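Local coordinates for putative uncharacterized protein TTHA0988 (Thermus thermophilus, PDB 3OEP) that is of unknown function, a KipI-KipA homologue with cyclophilin-like domains that was wrongly annotated as an allophanate hydrolase and may bind ATP, at residues P252-A255 with P256-R259. Residues are numbered along the deposited sequence; the frame is centred on the assembly and turned at random.
Sequences PLDA and PSAR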
loop_
_atom_site.group_PDB
_atom_site.type_symbol
_atom_site.label_atom_id
_atom_site.label_comp_id
_atom_site.label_asym_id
_atom_site.label_seq_id
_atom_site.Cartn_x
_atom_site.Cartn_y
_atom_site.Cartn_z
ATOM N N PRO A 252 3.138 -9.833 -3.681
ATOM C CA PRO A 252 4.546 -9.869 -4.087
ATOM C C PRO A 252 4.893 -8.696 -4.992
ATOM O O PRO A 252 4.071 -8.293 -5.817
ATOM C CB PRO A 252 4.657 -11.195 -4.843
ATOM C CG PRO A 252 3.284 -11.430 -5.387
ATOM C CD PRO A 252 2.312 -10.778 -4.453
ATOM N N LEU A 253 6.092 -8.146 -4.831
ATOM C CA LEU A 253 6.519 -7.010 -5.652
ATOM C C LEU A 253 6.959 -7.462 -7.048
ATOM O O LEU A 253 6.859 -6.698 -8.015
ATOM C CB LEU A 253 7.630 -6.222 -4.956
ATOM C CG LEU A 253 7.612 -4.716 -5.218
ATOM C CD1 LEU A 253 6.380 -4.087 -4.556
ATOM C CD2 LEU A 253 8.889 -4.055 -4.723
ATOM N N ASP A 254 7.449 -8.699 -7.141
ATOM C CA ASP A 254 7.736 -9.349 -8.420
ATOM C C ASP A 254 6.821 -10.572 -8.498
ATOM O O ASP A 254 7.193 -11.678 -8.100
ATOM C CB ASP A 254 9.228 -9.703 -8.491
ATOM C CG ASP A 254 9.607 -10.546 -9.712
ATOM O OD1 ASP A 254 8.767 -10.815 -10.604
ATOM O OD2 ASP A 254 10.782 -10.956 -9.753
ATOM N N ALA A 255 5.601 -10.346 -8.980
ATOM C CA ALA A 255 4.554 -11.370 -8.941
ATOM C C ALA A 255 4.862 -12.601 -9.804
ATOM O O ALA A 255 4.601 -13.729 -9.380
ATOM C CB ALA A 255 3.197 -10.763 -9.322
ATOM N N PRO A 256 5.423 -12.407 -11.014
ATOM C CA PRO A 256 5.749 -13.600 -11.804
ATOM C C PRO A 256 6.738 -14.547 -11.111
ATOM O O PRO A 256 6.611 -15.774 -11.224
ATOM C CB PRO A 256 6.355 -13.023 -13.082
ATOM C CG PRO A 256 5.729 -11.677 -13.214
ATOM C CD PRO A 256 5.535 -11.170 -11.813
ATOM N N SER A 257 7.707 -13.987 -10.395
ATOM C CA SER A 257 8.655 -14.812 -9.647
ATOM C C SER A 257 7.968 -15.546 -8.505
ATOM O O SER A 257 8.242 -16.731 -8.276
ATOM C CB SER A 257 9.825 -13.976 -9.132
ATOM O OG SER A 257 10.593 -13.515 -10.226
ATOM N N ALA A 258 7.073 -14.855 -7.796
ATOM C CA ALA A 258 6.312 -15.484 -6.716
ATOM C C ALA A 258 5.463 -16.636 -7.247
ATOM O O ALA A 258 5.428 -17.731 -6.671
ATOM C CB ALA A 258 5.424 -14.460 -6.009
ATOM N N ARG A 259 4.762 -16.382 -8.346
ATOM C CA ARG A 259 3.920 -17.401 -8.957
ATOM C C ARG A 259 4.737 -18.614 -9.407
ATOM O O ARG A 259 4.289 -19.749 -9.242
ATOM C CB ARG A 259 3.120 -16.810 -10.121
ATOM C CG ARG A 259 2.019 -15.858 -9.659
ATOM C CD ARG A 259 0.980 -15.620 -10.748
ATOM N NE ARG A 259 1.452 -14.691 -11.772
ATOM C CZ ARG A 259 1.400 -13.362 -11.680
ATOM N NH1 ARG A 259 0.903 -12.769 -10.598
ATOM N NH2 ARG A 259 1.856 -12.616 -12.682
#
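D254 reaches forward along the chain with its carboxylate and overlaps the side chain of S257, three residues on. It is the N-cap of helix 255-264. Its CG lies anti to the backbone N (chi1 173°), which carries the carboxylate toward the first turn of the helix. There OD1 of D254 accepts a weak, long capping bond from N of S257, 3.4 Å away. The other oxygen, OD2, receives the hydroxyl OG of S257 at 2.6 Å. This hydroxyl meets OD2 from above the carboxylate plane, 47° out of it. The backbone N and the hydroxyl of S257 thus both turn to the same carboxylate, one to each oxygen. The N-terminal end of the helix probably also stabilises the negative charge of D254. The main chain completes the turn: N of A258 binds O of D254 at 3.2 Å, and N of R259 binds O of A255 at 2.9 Å. P256 sits at the second helical position, where its lack of an N-H costs no helix bond. Its CD packs against CB of A255. R259 bends back at chi3 (-77°), and one face of its guanidinium lies over O of A255, which stands 3.9 Å from the plane, over its centre. NH1 of R259 comes to 3.3 Å from CB of A255. Before the cap, CB of P252 touches CB of A258 at 3.6 Å, folding the incoming loop against the helix. Q482 gives OD2 of D254 a second bond, and the hydroxyl of Y333 is hydrogen-bonded to the main-chain N of D254. The turn thus starts helix 255-264 after the loop from strand 233-235, with Y333 of strand 331-336 against P252, S257 and A258, and W478 of helix 477-480 against D254 and P256.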